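Local coordinates for protein 2-keto-3-deoxygluconate kinase (Thermotoga maritima, PDB 2AFB) that probably phosphorylates 2-keto-3-deoxygluconate at the expense of ATP, as a sugar kinase of the pfkB (ribokinase-like) family, at residues Asp60-Leu72 / Ala121-Ile135. Residues are numbered along the deposited sequence; the frame is centred on the assembly and turned at random.
With NI (nickel (II) ion), chain E.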
ATOM      1  N   ASP A  60      -7.620  23.562  26.053  1.00 29.52           N
ATOM      2  CA  ASP A  60      -7.152  24.481  25.009  1.00 28.26           C
ATOM      3  C   ASP A  60      -5.647  24.456  25.009  1.00 25.90           C
ATOM      4  O   ASP A  60      -4.994  25.216  25.698  1.00 28.96           O
ATOM      5  CB  ASP A  60      -7.652  25.889  25.241  1.00 29.52           C
ATOM      6  CG  ASP A  60      -9.149  26.006  25.065  1.00 30.10           C
ATOM      7  OD1 ASP A  60      -9.777  25.148  24.395  1.00 23.28           O
ATOM      8  OD2 ASP A  60      -9.682  26.970  25.616  1.00 34.15           O
ATOM      9  N   ALA A  61      -5.119  23.557  24.223  1.00 24.00           N
ATOM     10  CA  ALA A  61      -3.701  23.298  24.160  1.00 23.62           C
ATOM     11  C   ALA A  61      -3.102  24.093  23.022  1.00 24.34           C
ATOM     12  O   ALA A  61      -3.569  24.001  21.892  1.00 24.64           O
ATOM     13  CB  ALA A  61      -3.464  21.830  23.973  1.00 23.05           C
ATOM     14  N   TYR A  62      -2.095  24.895  23.327  1.00 24.39           N
ATOM     15  CA  TYR A  62      -1.354  25.606  22.270  1.00 26.96           C
ATOM     16  C   TYR A  62       0.048  25.059  22.258  1.00 27.07           C
ATOM     17  O   TYR A  62       0.655  24.880  23.312  1.00 27.30           O
ATOM     18  CB  TYR A  62      -1.272  27.097  22.529  1.00 26.46           C
ATOM     19  CG  TYR A  62      -2.586  27.803  22.572  1.00 24.72           C
ATOM     20  CD1 TYR A  62      -3.438  27.662  23.651  1.00 28.31           C
ATOM     21  CD2 TYR A  62      -2.965  28.668  21.540  1.00 26.90           C
ATOM     22  CE1 TYR A  62      -4.671  28.335  23.684  1.00 22.45           C
ATOM     23  CE2 TYR A  62      -4.179  29.357  21.579  1.00 24.69           C
ATOM     24  CZ  TYR A  62      -5.020  29.178  22.659  1.00 30.77           C
ATOM     25  OH  TYR A  62      -6.224  29.854  22.705  1.00 33.44           O
ATOM     26  N   PHE A  63       0.570  24.815  21.068  1.00 27.31           N
ATOM     27  CA  PHE A  63       1.952  24.406  20.940  1.00 28.10           C
ATOM     28  C   PHE A  63       2.727  25.566  20.334  1.00 26.01           C
ATOM     29  O   PHE A  63       2.346  26.118  19.302  1.00 27.17           O
ATOM     30  CB  PHE A  63       2.070  23.188  20.034  1.00 25.83           C
ATOM     31  CG  PHE A  63       3.476  22.726  19.811  1.00 24.77           C
ATOM     32  CD1 PHE A  63       4.252  22.360  20.874  1.00 29.16           C
ATOM     33  CD2 PHE A  63       4.002  22.597  18.518  1.00 20.74           C
ATOM     34  CE1 PHE A  63       5.540  21.912  20.698  1.00 25.77           C
ATOM     35  CE2 PHE A  63       5.272  22.138  18.331  1.00 24.07           C
ATOM     36  CZ  PHE A  63       6.054  21.778  19.436  1.00 28.75           C
ATOM     37  N   VAL A  64       3.829  25.913  20.985  1.00 26.51           N
ATOM     38  CA  VAL A  64       4.650  27.013  20.549  1.00 27.03           C
ATOM     39  C   VAL A  64       5.926  26.456  19.914  1.00 24.98           C
ATOM     40  O   VAL A  64       6.625  25.673  20.525  1.00 23.44           O
ATOM     41  CB  VAL A  64       5.018  27.901  21.727  1.00 27.94           C
ATOM     42  CG1 VAL A  64       5.884  29.094  21.249  1.00 26.23           C
ATOM     43  CG2 VAL A  64       3.764  28.337  22.428  1.00 29.42           C
ATOM     44  N   THR A  65       6.216  26.889  18.698  1.00 28.88           N
ATOM     45  CA  THR A  65       7.395  26.448  17.974  1.00 27.95           C
ATOM     46  C   THR A  65       7.628  27.392  16.782  1.00 28.48           C
ATOM     47  O   THR A  65       6.969  28.426  16.656  1.00 26.22           O
ATOM     48  CB  THR A  65       7.297  24.961  17.516  1.00 28.27           C
ATOM     49  OG1 THR A  65       8.606  24.479  17.229  1.00 24.33           O
ATOM     50  CG2 THR A  65       6.417  24.758  16.270  1.00 27.00           C
ATOM     51  N   LYS A  66       8.621  27.050  15.963  1.00 27.53           N
ATOM     52  CA  LYS A  66       8.883  27.700  14.687  1.00 25.44           C
ATOM     53  C   LYS A  66       8.941  26.594  13.639  1.00 27.32           C
ATOM     54  O   LYS A  66       9.534  25.519  13.868  1.00 28.52           O
ATOM     55  CB  LYS A  66      10.216  28.525  14.730  1.00 28.14           C
ATOM     56  CG  LYS A  66      10.352  29.481  13.590  1.00 20.11           C
ATOM     57  CD  LYS A  66      11.635  30.238  13.620  1.00 27.08           C
ATOM     58  CE  LYS A  66      11.607  31.467  12.670  1.00 26.03           C
ATOM     59  NZ  LYS A  66      12.923  32.240  12.735  1.00 23.89           N
ATOM     60  N   LEU A  67       8.262  26.837  12.519  1.00 27.19           N
ATOM     61  CA  LEU A  67       8.311  25.961  11.365  1.00 26.60           C
ATOM     62  C   LEU A  67       8.574  26.754  10.118  1.00 24.78           C
ATOM     63  O   LEU A  67       8.182  27.921  10.053  1.00 22.49           O
ATOM     64  CB  LEU A  67       6.971  25.241  11.188  1.00 25.32           C
ATOM     65  CG  LEU A  67       6.667  24.257  12.316  1.00 27.01           C
ATOM     66  CD1 LEU A  67       5.260  23.778  12.241  1.00 25.35           C
ATOM     67  CD2 LEU A  67       7.641  23.094  12.243  1.00 28.70           C
ATOM     68  N   PRO A  68       9.172  26.110   9.100  1.00 25.41           N
ATOM     69  CA  PRO A  68       9.454  26.824   7.863  1.00 28.63           C
ATOM     70  C   PRO A  68       8.166  27.024   7.105  1.00 26.80           C
ATOM     71  O   PRO A  68       7.280  26.224   7.238  1.00 25.57           O
ATOM     72  CB  PRO A  68      10.346  25.849   7.088  1.00 28.47           C
ATOM     73  CG  PRO A  68       9.915  24.513   7.569  1.00 27.93           C
ATOM     74  CD  PRO A  68       9.612  24.704   9.024  1.00 25.80           C
ATOM     75  N   ASN A  69       8.078  28.076   6.320  1.00 26.20           N
ATOM     76  CA  ASN A  69       7.045  28.171   5.302  1.00 27.55           C
ATOM     77  C   ASN A  69       7.359  27.300   4.104  1.00 29.52           C
ATOM     78  O   ASN A  69       7.865  27.778   3.104  1.00 30.93           O
ATOM     79  CB  ASN A  69       6.866  29.617   4.842  1.00 30.47           C
ATOM     80  CG  ASN A  69       6.221  30.475   5.894  1.00 34.49           C
ATOM     81  OD1 ASN A  69       5.136  30.150   6.393  1.00 36.38           O
ATOM     82  ND2 ASN A  69       6.870  31.569   6.233  1.00 25.01           N
ATOM     83  N   ASN A  70       7.096  26.005   4.227  1.00 28.37           N
ATOM     84  CA  ASN A  70       7.169  25.112   3.116  1.00 26.44           C
ATOM     85  C   ASN A  70       6.100  24.078   3.416  1.00 26.91           C
ATOM     86  O   ASN A  70       5.526  24.103   4.488  1.00 25.00           O
ATOM     87  CB  ASN A  70       8.624  24.595   2.909  1.00 25.97           C
ATOM     88  CG  ASN A  70       9.105  23.570   3.982  1.00 29.29           C
ATOM     89  OD1 ASN A  70       8.303  22.922   4.621  1.00 25.67           O
ATOM     90  ND2 ASN A  70      10.444  23.408   4.126  1.00 18.22           N
ATOM     91  N   PRO A  71       5.789  23.203   2.456  1.00 27.52           N
ATOM     92  CA  PRO A  71       4.745  22.219   2.680  1.00 26.97           C
ATOM     93  C   PRO A  71       4.939  21.302   3.879  1.00 26.56           C
ATOM     94  O   PRO A  71       3.954  20.821   4.416  1.00 25.00           O
ATOM     95  CB  PRO A  71       4.787  21.389   1.411  1.00 23.16           C
ATOM     96  CG  PRO A  71       5.306  22.300   0.375  1.00 25.38           C
ATOM     97  CD  PRO A  71       6.330  23.104   1.080  1.00 27.31           C
ATOM     98  N   LEU A  72       6.172  21.021   4.290  1.00 25.58           N
ATOM     99  CA  LEU A  72       6.373  20.177   5.473  1.00 24.72           C
ATOM    100  C   LEU A  72       5.981  20.910   6.746  1.00 24.89           C
ATOM    101  O   LEU A  72       5.303  20.364   7.600  1.00 24.09           O
ATOM    102  CB  LEU A  72       7.805  19.640   5.540  1.00 28.03           C
ATOM    103  CG  LEU A  72       7.999  18.664   4.351  1.00 32.84           C
ATOM    104  CD1 LEU A  72       9.372  18.700   3.833  1.00 35.99           C
ATOM    105  CD2 LEU A  72       7.540  17.244   4.679  1.00 31.33           C
ATOM    106  N   ALA A 121      14.357  25.189  11.602  1.00 25.37           N
ATOM    107  CA  ALA A 121      13.878  26.531  11.849  1.00 27.39           C
ATOM    108  C   ALA A 121      13.811  26.832  13.372  1.00 26.46           C
ATOM    109  O   ALA A 121      14.160  27.916  13.816  1.00 26.24           O
ATOM    110  CB  ALA A 121      12.500  26.713  11.167  1.00 27.55           C
ATOM    111  N   ILE A 122      13.365  25.875  14.172  1.00 24.05           N
ATOM    112  CA  ILE A 122      13.289  26.116  15.618  1.00 25.29           C
ATOM    113  C   ILE A 122      14.689  26.206  16.221  1.00 24.62           C
ATOM    114  O   ILE A 122      14.916  27.023  17.112  1.00 26.18           O
ATOM    115  CB  ILE A 122      12.389  25.061  16.361  1.00 28.84           C
ATOM    116  CG1 ILE A 122      12.305  25.313  17.871  1.00 26.95           C
ATOM    117  CG2 ILE A 122      12.896  23.631  16.170  1.00 31.78           C
ATOM    118  CD1 ILE A 122      11.504  26.496  18.234  1.00 27.34           C
ATOM    119  N   SER A 123      15.617  25.380  15.738  1.00 27.80           N
ATOM    120  CA  SER A 123      16.982  25.350  16.265  1.00 27.31           C
ATOM    121  C   SER A 123      17.648  26.709  16.134  1.00 25.86           C
ATOM    122  O   SER A 123      18.386  27.085  17.009  1.00 27.25           O
ATOM    123  CB  SER A 123      17.843  24.251  15.633  1.00 29.46           C
ATOM    124  OG  SER A 123      18.313  24.584  14.354  1.00 32.10           O
ATOM    125  N   GLU A 124      17.297  27.433  15.079  1.00 22.98           N
ATOM    126  CA  GLU A 124      17.832  28.733  14.735  1.00 28.75           C
ATOM    127  C   GLU A 124      16.875  29.868  15.151  1.00 27.78           C
ATOM    128  O   GLU A 124      17.069  31.037  14.771  1.00 26.73           O
ATOM    129  CB  GLU A 124      18.047  28.766  13.197  1.00 26.92           C
ATOM    130  CG  GLU A 124      18.983  27.664  12.738  1.00 34.44           C
ATOM    131  CD  GLU A 124      19.430  27.815  11.300  1.00 36.34           C
ATOM    132  OE1 GLU A 124      18.696  28.478  10.527  1.00 32.98           O
ATOM    133  OE2 GLU A 124      20.516  27.262  10.948  1.00 43.06           O
ATOM    134  N   ALA A 125      15.842  29.545  15.926  1.00 25.94           N
ATOM    135  CA  ALA A 125      14.913  30.593  16.380  1.00 27.20           C
ATOM    136  C   ALA A 125      15.604  31.640  17.300  1.00 28.65           C
ATOM    137  O   ALA A 125      16.585  31.346  18.019  1.00 28.13           O
ATOM    138  CB  ALA A 125      13.710  30.001  17.056  1.00 29.28           C
ATOM    139  N   LYS A 126      15.074  32.857  17.208  1.00 27.00           N
ATOM    140  CA  LYS A 126      15.544  34.007  17.922  1.00 28.27           C
ATOM    141  C   LYS A 126      14.569  34.355  19.040  1.00 28.61           C
ATOM    142  O   LYS A 126      13.358  34.050  18.982  1.00 26.43           O
ATOM    143  CB  LYS A 126      15.668  35.209  16.965  1.00 30.25           C
ATOM    144  CG  LYS A 126      16.600  35.025  15.787  1.00 35.39           C
ATOM    145  CD  LYS A 126      18.020  35.534  16.014  1.00 41.40           C
ATOM    146  N   ARG A 127      15.083  35.037  20.059  1.00 29.12           N
ATOM    147  CA  ARG A 127      14.244  35.384  21.186  1.00 28.73           C
ATOM    148  C   ARG A 127      13.022  36.206  20.747  1.00 29.90           C
ATOM    149  O   ARG A 127      11.932  36.040  21.300  1.00 30.85           O
ATOM    150  CB  ARG A 127      15.069  36.083  22.260  1.00 31.34           C
ATOM    151  CG  ARG A 127      16.066  35.133  22.979  1.00 25.36           C
ATOM    152  CD  ARG A 127      17.017  35.937  23.859  1.00 33.67           C
ATOM    153  NE  ARG A 127      16.372  36.474  25.061  1.00 30.96           N
ATOM    154  CZ  ARG A 127      16.936  37.343  25.892  1.00 40.73           C
ATOM    155  NH1 ARG A 127      18.147  37.846  25.652  1.00 29.68           N
ATOM    156  NH2 ARG A 127      16.267  37.757  26.950  1.00 40.27           N
ATOM    157  N   GLU A 128      13.189  37.038  19.720  1.00 30.21           N
ATOM    158  CA  GLU A 128      12.130  37.944  19.262  1.00 31.80           C
ATOM    159  C   GLU A 128      11.025  37.226  18.515  1.00 31.47           C
ATOM    160  O   GLU A 128       9.967  37.808  18.237  1.00 30.52           O
ATOM    161  CB  GLU A 128      12.708  39.050  18.362  1.00 34.65           C
ATOM    162  N   ASP A 129      11.253  35.954  18.198  1.00 31.30           N
ATOM    163  CA  ASP A 129      10.250  35.157  17.474  1.00 30.93           C
ATOM    164  C   ASP A 129       9.001  34.890  18.281  1.00 27.95           C
ATOM    165  O   ASP A 129       7.996  34.538  17.687  1.00 24.89           O
ATOM    166  CB  ASP A 129      10.865  33.840  16.957  1.00 29.60           C
ATOM    167  CG  ASP A 129      11.899  34.079  15.833  1.00 29.18           C
ATOM    168  OD1 ASP A 129      11.849  35.135  15.202  1.00 30.38           O
ATOM    169  OD2 ASP A 129      12.766  33.222  15.568  1.00 27.29           O
ATOM    170  N   PHE A 130       9.074  35.099  19.605  1.00 26.71           N
ATOM    171  CA  PHE A 130       8.038  34.700  20.571  1.00 28.07           C
ATOM    172  C   PHE A 130       7.702  35.794  21.578  1.00 31.19           C
ATOM    173  O   PHE A 130       8.596  36.321  22.245  1.00 32.40           O
ATOM    174  CB  PHE A 130       8.490  33.460  21.371  1.00 25.77           C
ATOM    175  CG  PHE A 130       8.930  32.345  20.516  1.00 25.75           C
ATOM    176  CD1 PHE A 130       7.984  31.591  19.792  1.00 24.58           C
ATOM    177  CD2 PHE A 130      10.277  32.038  20.384  1.00 31.54           C
ATOM    178  CE1 PHE A 130       8.386  30.541  18.951  1.00 24.72           C
ATOM    179  CE2 PHE A 130      10.693  30.995  19.540  1.00 28.61           C
ATOM    180  CZ  PHE A 130       9.736  30.243  18.811  1.00 25.73           C
ATOM    181  N   ASP A 131       6.403  36.075  21.698  1.00 31.63           N
ATOM    182  CA  ASP A 131       5.855  37.107  22.558  1.00 32.43           C
ATOM    183  C   ASP A 131       5.242  36.404  23.742  1.00 31.15           C
ATOM    184  O   ASP A 131       4.084  35.986  23.689  1.00 30.44           O
ATOM    185  CB  ASP A 131       4.791  37.910  21.801  1.00 32.33           C
ATOM    186  CG  ASP A 131       4.328  39.128  22.563  1.00 37.54           C
ATOM    187  OD1 ASP A 131       4.632  39.243  23.773  1.00 34.46           O
ATOM    188  OD2 ASP A 131       3.653  39.980  21.938  1.00 46.92           O
ATOM    189  N   TRP A 132       6.040  36.244  24.792  1.00 28.82           N
ATOM    190  CA  TRP A 132       5.675  35.358  25.881  1.00 30.71           C
ATOM    191  C   TRP A 132       4.560  35.921  26.708  1.00 28.89           C
ATOM    192  O   TRP A 132       3.735  35.173  27.224  1.00 27.69           O
ATOM    193  CB  TRP A 132       6.889  34.997  26.744  1.00 31.48           C
ATOM    194  CG  TRP A 132       7.808  34.064  25.994  1.00 31.12           C
ATOM    195  CD1 TRP A 132       9.050  34.352  25.500  1.00 28.95           C
ATOM    196  CD2 TRP A 132       7.532  32.714  25.616  1.00 30.25           C
ATOM    197  NE1 TRP A 132       9.564  33.254  24.849  1.00 29.90           N
ATOM    198  CE2 TRP A 132       8.641  32.245  24.895  1.00 26.57           C
ATOM    199  CE3 TRP A 132       6.443  31.845  25.819  1.00 34.96           C
ATOM    200  CZ2 TRP A 132       8.720  30.939  24.419  1.00 31.93           C
ATOM    201  CZ3 TRP A 132       6.515  30.569  25.326  1.00 27.61           C
ATOM    202  CH2 TRP A 132       7.645  30.121  24.638  1.00 32.29           C
ATOM    203  N   GLU A 133       4.504  37.247  26.784  1.00 30.88           N
ATOM    204  CA  GLU A 133       3.409  37.935  27.429  1.00 29.12           C
ATOM    205  C   GLU A 133       2.079  37.665  26.761  1.00 29.84           C
ATOM    206  O   GLU A 133       1.072  37.645  27.430  1.00 30.50           O
ATOM    207  CB  GLU A 133       3.657  39.468  27.437  1.00 32.54           C
ATOM    208  CG  GLU A 133       4.814  39.912  28.316  1.00 31.44           C
ATOM    209  CD  GLU A 133       4.502  39.782  29.815  1.00 43.19           C
ATOM    210  OE1 GLU A 133       3.312  39.568  30.158  1.00 41.98           O
ATOM    211  OE2 GLU A 133       5.446  39.889  30.637  1.00 38.12           O
ATOM    212  N   LYS A 134       2.060  37.539  25.432  1.00 32.17           N
ATOM    213  CA  LYS A 134       0.821  37.253  24.670  1.00 31.32           C
ATOM    214  C   LYS A 134       0.474  35.753  24.776  1.00 30.52           C
ATOM    215  O   LYS A 134      -0.645  35.359  25.133  1.00 29.43           O
ATOM    216  CB  LYS A 134       1.004  37.704  23.204  1.00 31.62           C
ATOM    217  CG  LYS A 134      -0.162  37.454  22.242  1.00 34.43           C
ATOM    218  N   ILE A 135       1.477  34.928  24.505  1.00 30.51           N
ATOM    219  CA  ILE A 135       1.375  33.490  24.579  1.00 28.65           C
ATOM    220  C   ILE A 135       0.798  33.014  25.926  1.00 29.08           C
ATOM    221  O   ILE A 135      -0.138  32.205  25.950  1.00 29.83           O
ATOM    222  CB  ILE A 135       2.763  32.821  24.326  1.00 28.17           C
ATOM    223  CG1 ILE A 135       3.192  32.975  22.873  1.00 29.50           C
ATOM    224  CG2 ILE A 135       2.761  31.306  24.692  1.00 24.43           C
ATOM    225  CD1 ILE A 135       4.715  32.730  22.656  1.00 25.83           C
TER
HETATM  226 NI    NI E 342     -11.356  27.827  24.627  1.00 42.83          NI
HETATM  227  O   HOH W   1      14.582  30.095  12.226  1.00 18.96           O
HETATM  228  O   HOH W   2      11.615  23.814  12.875  1.00 22.35           O
HETATM  229  O   HOH W   3     -11.227  30.214  25.425  1.00 30.19           O
HETATM  230  O   HOH W   4     -11.481  27.428  22.226  1.00 29.67           O
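K66 extends from strand 60-67 past the small methyl of A125 to D129, where NZ forms a salt bridge with OD2 at 3.0 Å. Lysine has the length for this: fully extended, with CG anti to N (chi1 -165°), K66 runs over A121 O. NZ comes from above the carboxylate plane, while the backbone N of K126 reaches D129 OD2 from the opposite face at 2.9 Å. With an alanine in place of D129, the K66 ammonium would probably lose its counter-charge and the K126 N-H its acceptor. A water bridges K66 NZ to A121 O, and the small A121 lets its CB lie 4.1 Å from P68 CD.

Branched V64 meets apolar partners with both methyls: CG1 approaches F130 CD1 obliquely at 3.6 Å and also touches W132 CH2, while CG2 meets I135 CG2 tip to tip at 3.9 Å. The F130 ring turns its edge to T65 O, 3.4 Å from CE1. I122 CD1 packs against T65 OG1, which is hydrogen-bonded to G19 O.

The loop and short helix 132-135 thus cover strand 60-67 from V64 onward, the strand lying between strands 14-18 and 90-92; F18 meets F130 and W132 edge-to-face, and helix 155-169 packs against W132.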